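Local atomic coordinates of SspB protein (Streptomyces clavuligerus, PDB entry 6JUF), a protein that probably acts as a DNA-cleaving, metal-dependent nuclease within the SspABCD-SspE phosphorothioation-sensing system that defends bacteria against phages. Residues R5-A10 / L158-G163; V151-V156 / P164-I169. All coordinates share one frame; numbering follows the deposited sequence.

Contact 1. Residues R5-A10 / L158-G163; sequences RLAEAA and LSFPEG
Leu-6 carries CG anti to its backbone N (chi1 -178°), while Phe-160 turns CG anti to its own carbonyl carbon (chi1 -54°), and the two side chains cross nearly perpendicular to each other. Their closest approach is Leu-6 CD2 to Phe-160 CE2, 3.9 Å, a contact oblique to the ring. Farther round the rim, Ala-10 O lies in the ring plane, 3.4 Å from Phe-160 CZ, and Ala-7 CA comes up obliquely near CE1 and CZ.

The polar link is made by Ser-159, whose OG accepts a hydrogen bond from Ala-7 N at 3.0 Å, with an N-H...O angle of 151°. Ser-159 OG also stands 2.9 Å from a bridging water, which in turn accepts a hydrogen bond from Leu-6 N. One hydroxyl thus serves two neighbouring first-turn amides of helix 5-9, one directly and one through water. Ala-7 CB packs against the Ser-159 backbone, 3.6 Å from Ser-159 O, and lies 4.2 Å from Phe-160 CE1. Beyond the pair, Leu-6 also rests on Pro-129 and Val-133 of helix 129-137, and Phe-160 on Phe-14. The geometry is that of a short N-terminal helix whose first-turn amides dock on the C-terminal end of another helix, 145-159.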
loop_
_atom_site.group_PDB
_atom_site.type_symbol
_atom_site.label_atom_id
_atom_site.label_comp_id
_atom_site.label_asym_id
_atom_site.label_seq_id
_atom_site.Cartn_x
_atom_site.Cartn_y
_atom_site.Cartn_z
ATOM N N ARG B 5 22.836 -24.676 -6.291
ATOM C CA ARG B 5 21.884 -24.307 -5.261
ATOM C C ARG B 5 20.669 -23.627 -5.887
ATOM O O ARG B 5 19.513 -23.845 -5.476
ATOM C CB ARG B 5 22.518 -23.394 -4.225
ATOM C CG ARG B 5 23.393 -24.148 -3.216
ATOM C CD ARG B 5 24.743 -23.504 -3.137
ATOM N NE ARG B 5 24.864 -22.566 -2.042
ATOM C CZ ARG B 5 25.654 -21.491 -2.070
ATOM N NH1 ARG B 5 26.351 -21.198 -3.163
ATOM N NH2 ARG B 5 25.713 -20.690 -1.018
ATOM N N LEU B 6 20.923 -22.828 -6.905
ATOM C CA LEU B 6 19.830 -22.019 -7.449
ATOM C C LEU B 6 18.802 -22.931 -8.159
ATOM O O LEU B 6 17.575 -22.785 -7.975
ATOM C CB LEU B 6 20.377 -20.932 -8.398
ATOM C CG LEU B 6 19.259 -20.015 -8.978
ATOM C CD1 LEU B 6 18.431 -19.283 -7.885
ATOM C CD2 LEU B 6 19.800 -19.011 -9.997
ATOM N N ALA B 7 19.283 -23.880 -8.962
ATOM C CA ALA B 7 18.375 -24.841 -9.580
ATOM C C ALA B 7 17.552 -25.620 -8.564
ATOM O O ALA B 7 16.399 -25.956 -8.809
ATOM C CB ALA B 7 19.179 -25.807 -10.450
ATOM N N GLU B 8 18.151 -25.977 -7.439
ATOM C CA GLU B 8 17.438 -26.763 -6.466
ATOM C C GLU B 8 16.338 -25.945 -5.786
ATOM O O GLU B 8 15.284 -26.477 -5.412
ATOM C CB GLU B 8 18.401 -27.342 -5.467
ATOM C CG GLU B 8 19.378 -28.299 -6.125
ATOM C CD GLU B 8 20.274 -28.957 -5.107
ATOM O OE1 GLU B 8 21.507 -28.893 -5.292
ATOM O OE2 GLU B 8 19.731 -29.524 -4.119
ATOM N N ALA B 9 16.597 -24.655 -5.661
ATOM C CA ALA B 9 15.701 -23.753 -4.962
ATOM C C ALA B 9 14.585 -23.251 -5.881
ATOM O O ALA B 9 13.450 -23.000 -5.427
ATOM C CB ALA B 9 16.462 -22.561 -4.386
ATOM N N ALA B 10 14.932 -23.025 -7.145
ATOM C CA ALA B 10 14.050 -22.225 -8.004
ATOM C C ALA B 10 13.827 -22.749 -9.419
ATOM O O ALA B 10 14.697 -23.353 -10.011
ATOM C CB ALA B 10 14.596 -20.795 -8.055
ATOM N N LEU B 158 25.625 -21.634 -13.846
ATOM C CA LEU B 158 25.958 -22.865 -13.115
ATOM C C LEU B 158 24.700 -23.718 -12.966
ATOM O O LEU B 158 24.791 -24.925 -12.866
ATOM C CB LEU B 158 26.496 -22.524 -11.712
ATOM C CG LEU B 158 27.982 -22.344 -11.385
ATOM C CD1 LEU B 158 28.820 -21.993 -12.611
ATOM C CD2 LEU B 158 28.130 -21.305 -10.261
ATOM N N SER B 159 23.509 -23.085 -12.950
ATOM C CA SER B 159 22.285 -23.814 -12.578
ATOM C C SER B 159 21.370 -24.169 -13.705
ATOM O O SER B 159 20.714 -25.177 -13.637
ATOM C CB SER B 159 21.458 -23.052 -11.515
ATOM O OG SER B 159 21.987 -23.391 -10.267
ATOM N N PHE B 160 21.299 -23.311 -14.710
ATOM C CA PHE B 160 20.420 -23.539 -15.842
ATOM C C PHE B 160 21.243 -23.507 -17.138
ATOM O O PHE B 160 21.530 -22.424 -17.631
ATOM C CB PHE B 160 19.298 -22.480 -15.891
ATOM C CG PHE B 160 18.493 -22.365 -14.599
ATOM C CD1 PHE B 160 17.691 -23.405 -14.165
ATOM C CD2 PHE B 160 18.550 -21.203 -13.824
ATOM C CE1 PHE B 160 16.958 -23.296 -12.994
ATOM C CE2 PHE B 160 17.840 -21.065 -12.628
ATOM C CZ PHE B 160 17.009 -22.121 -12.211
ATOM N N PRO B 161 21.622 -24.685 -17.690
ATOM C CA PRO B 161 22.401 -24.646 -18.945
ATOM C C PRO B 161 21.686 -23.829 -20.053
ATOM O O PRO B 161 22.334 -23.118 -20.818
ATOM C CB PRO B 161 22.523 -26.134 -19.334
ATOM C CG PRO B 161 22.350 -26.901 -18.059
ATOM C CD PRO B 161 21.428 -26.072 -17.193
ATOM N N GLU B 162 20.364 -23.928 -20.115
ATOM C CA GLU B 162 19.583 -23.331 -21.193
ATOM C C GLU B 162 19.386 -21.836 -20.993
ATOM O O GLU B 162 19.495 -21.056 -21.939
ATOM C CB GLU B 162 18.207 -24.020 -21.259
ATOM C CG GLU B 162 17.064 -23.168 -21.817
ATOM C CD GLU B 162 15.724 -23.519 -21.186
ATOM O OE1 GLU B 162 15.370 -24.720 -21.162
ATOM O OE2 GLU B 162 15.021 -22.592 -20.714
ATOM N N GLY B 163 19.159 -21.463 -19.737
ATOM C CA GLY B 163 18.445 -20.243 -19.344
ATOM C C GLY B 163 18.586 -18.850 -19.953
ATOM O O GLY B 163 19.073 -18.655 -21.057
HETATM O O HOH W 1 23.530 -22.015 -8.281
#

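Contact 2. Residues V151-V156 / P164-I169; sequences VIVRHV and PVEASI
The backbones of 151-156 and 164-169 run past each other in opposite residue order, with CA atoms 6.7 Å apart at Val-153 and Glu-166 and 7.8 Å apart at Val-156 and Pro-164. Between them Ile-169 gives the largest single share, 86 Å² of the 264 Å² buried in total. Its two branches meet different partners. Ile-169 CG2 lies 3.6 Å from Ile-152 CG2 and equally near Ile-152 CB, as the two isoleucines lie alongside, pointing opposite ways. The other branch is extended, CD1 anti to CA (chi2 166°), and Ile-169 CD1 comes to 3.9 Å from Val-153 CG2. Ile-169 CD1 also stands 3.9 Å from Val-156 CG2; there the side chains meet tip to tip, whereas Val-153 crosses Ile-169 at about a right angle.

This is the inner face of a helix-loop-helix unit, in which helix 145-159 ends, a short loop turns the chain, and helix 166-180 starts after Val-165 at its N-cap position. Ile-152 also touches Ser-130 and Val-133 of helix 129-137, so a third helix adjoins the same side chain.

Toward the loop, Val-156 divides its methyls: CG2 goes to Ile-169, and CG1 meets the proline ring tip to tip. The separation of Val-156 CG1 from Pro-164 CD is 3.4 Å, closer than two carbons normally pack, and Phe-14 touches both residues. At the more exposed margin, the aliphatic part of Glu-166 passes Val-153, with Glu-166 CG 4.3 Å from Val-153 CG2.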
loop_
_atom_site.group_PDB
_atom_site.type_symbol
_atom_site.label_atom_id
_atom_site.label_comp_id
_atom_site.label_asym_id
_atom_site.label_seq_id
_atom_site.Cartn_x
_atom_site.Cartn_y
_atom_site.Cartn_z
ATOM N N VAL B 151 26.240 -11.342 -10.432
ATOM C CA VAL B 151 26.126 -12.474 -9.531
ATOM C C VAL B 151 25.018 -13.439 -9.951
ATOM O O VAL B 151 25.210 -14.639 -9.960
ATOM C CB VAL B 151 26.030 -12.031 -8.059
ATOM C CG1 VAL B 151 25.876 -13.247 -7.131
ATOM C CG2 VAL B 151 27.321 -11.347 -7.710
ATOM N N ILE B 152 23.867 -12.889 -10.335
ATOM C CA ILE B 152 22.789 -13.751 -10.782
ATOM C C ILE B 152 23.197 -14.511 -12.063
ATOM O O ILE B 152 22.957 -15.690 -12.150
ATOM C CB ILE B 152 21.478 -12.995 -10.996
ATOM C CG1 ILE B 152 21.010 -12.398 -9.657
ATOM C CG2 ILE B 152 20.448 -13.934 -11.577
ATOM C CD1 ILE B 152 20.045 -11.234 -9.789
ATOM N N VAL B 153 23.839 -13.803 -13.006
ATOM C CA VAL B 153 24.313 -14.433 -14.254
ATOM C C VAL B 153 25.212 -15.642 -13.907
ATOM O O VAL B 153 25.068 -16.687 -14.487
ATOM C CB VAL B 153 25.099 -13.448 -15.119
ATOM C CG1 VAL B 153 25.951 -14.148 -16.208
ATOM C CG2 VAL B 153 24.158 -12.388 -15.681
ATOM N N ARG B 154 26.144 -15.457 -12.955
ATOM C CA ARG B 154 27.077 -16.507 -12.567
ATOM C C ARG B 154 26.304 -17.744 -12.112
ATOM O O ARG B 154 26.585 -18.861 -12.540
ATOM C CB ARG B 154 28.040 -15.953 -11.502
ATOM C CG ARG B 154 29.232 -16.843 -11.154
ATOM C CD ARG B 154 30.034 -16.275 -9.974
ATOM N NE ARG B 154 29.528 -16.759 -8.673
ATOM C CZ ARG B 154 29.779 -17.973 -8.160
ATOM N NH1 ARG B 154 30.522 -18.856 -8.820
ATOM N NH2 ARG B 154 29.293 -18.316 -6.980
ATOM N N HIS B 155 25.306 -17.527 -11.234
ATOM C CA HIS B 155 24.487 -18.617 -10.716
ATOM C C HIS B 155 23.630 -19.290 -11.780
ATOM O O HIS B 155 23.482 -20.517 -11.826
ATOM C CB HIS B 155 23.624 -18.124 -9.524
ATOM C CG HIS B 155 24.348 -18.228 -8.225
ATOM N ND1 HIS B 155 24.946 -17.168 -7.617
ATOM C CD2 HIS B 155 24.649 -19.334 -7.469
ATOM C CE1 HIS B 155 25.587 -17.594 -6.514
ATOM N NE2 HIS B 155 25.413 -18.920 -6.430
ATOM N N VAL B 156 23.090 -18.487 -12.684
ATOM C CA VAL B 156 22.279 -19.005 -13.780
ATOM C C VAL B 156 23.127 -19.852 -14.734
ATOM O O VAL B 156 22.683 -20.891 -15.195
ATOM C CB VAL B 156 21.585 -17.865 -14.524
ATOM C CG1 VAL B 156 20.931 -18.335 -15.831
ATOM C CG2 VAL B 156 20.588 -17.183 -13.571
ATOM N N PRO B 164 18.163 -17.835 -19.190
ATOM C CA PRO B 164 17.860 -16.502 -19.702
ATOM C C PRO B 164 19.052 -15.714 -20.260
ATOM O O PRO B 164 20.230 -16.010 -20.001
ATOM C CB PRO B 164 17.352 -15.773 -18.435
ATOM C CG PRO B 164 18.197 -16.376 -17.369
ATOM C CD PRO B 164 18.099 -17.852 -17.721
ATOM N N VAL B 165 18.711 -14.700 -21.028
ATOM C CA VAL B 165 19.678 -13.703 -21.403
ATOM C C VAL B 165 19.864 -12.708 -20.249
ATOM O O VAL B 165 19.000 -12.553 -19.374
ATOM C CB VAL B 165 19.307 -12.991 -22.741
ATOM C CG1 VAL B 165 19.304 -14.000 -23.888
ATOM C CG2 VAL B 165 17.936 -12.320 -22.647
ATOM N N GLU B 166 21.001 -12.046 -20.268
ATOM C CA GLU B 166 21.393 -11.048 -19.290
ATOM C C GLU B 166 20.334 -9.951 -19.156
ATOM O O GLU B 166 20.015 -9.508 -18.063
ATOM C CB GLU B 166 22.762 -10.485 -19.661
ATOM C CG GLU B 166 23.268 -9.410 -18.707
ATOM C CD GLU B 166 24.632 -8.909 -19.089
ATOM O OE1 GLU B 166 25.626 -9.541 -18.696
ATOM O OE2 GLU B 166 24.701 -7.919 -19.815
ATOM N N ALA B 167 19.738 -9.564 -20.271
ATOM C CA ALA B 167 18.737 -8.497 -20.264
ATOM C C ALA B 167 17.570 -8.858 -19.374
ATOM O O ALA B 167 16.987 -7.963 -18.692
ATOM C CB ALA B 167 18.274 -8.134 -21.685
ATOM N N SER B 168 17.175 -10.125 -19.379
ATOM C CA SER B 168 16.081 -10.528 -18.464
ATOM C C SER B 168 16.489 -10.444 -17.001
ATOM O O SER B 168 15.669 -10.081 -16.125
ATOM C CB SER B 168 15.626 -11.951 -18.762
ATOM O OG SER B 168 15.190 -12.033 -20.099
ATOM N N ILE B 169 17.709 -10.850 -16.697
ATOM C CA ILE B 169 18.192 -10.774 -15.307
ATOM C C ILE B 169 18.259 -9.295 -14.897
ATOM O O ILE B 169 17.886 -8.931 -13.770
ATOM C CB ILE B 169 19.540 -11.494 -15.175
ATOM C CG1 ILE B 169 19.307 -13.017 -15.359
ATOM C CG2 ILE B 169 20.198 -11.163 -13.814
ATOM C CD1 ILE B 169 20.565 -13.866 -15.591
#

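Overall arrangement
From the N terminus, segment 5-10 meets 158-163 after an excursion of nearly 150 residues, so contact 1 closes a long loop. Contact 2 closes a short turn, bringing 164-169 back onto 151-156. The segments alternate along the chain, and the two contacts therefore cross instead of nesting. Their centres are about 11 Å apart and both draw on helix 145-159: its last residues take part in contact 1 and its preceding turns in contact 2. They join directly where Leu-6 CD2 lies 4.0 Å from His-155 CB and 4.1 Å from Val-156 CG2. Together they tie N-terminal helix 5-9 and helix 166-180 to helix 145-159.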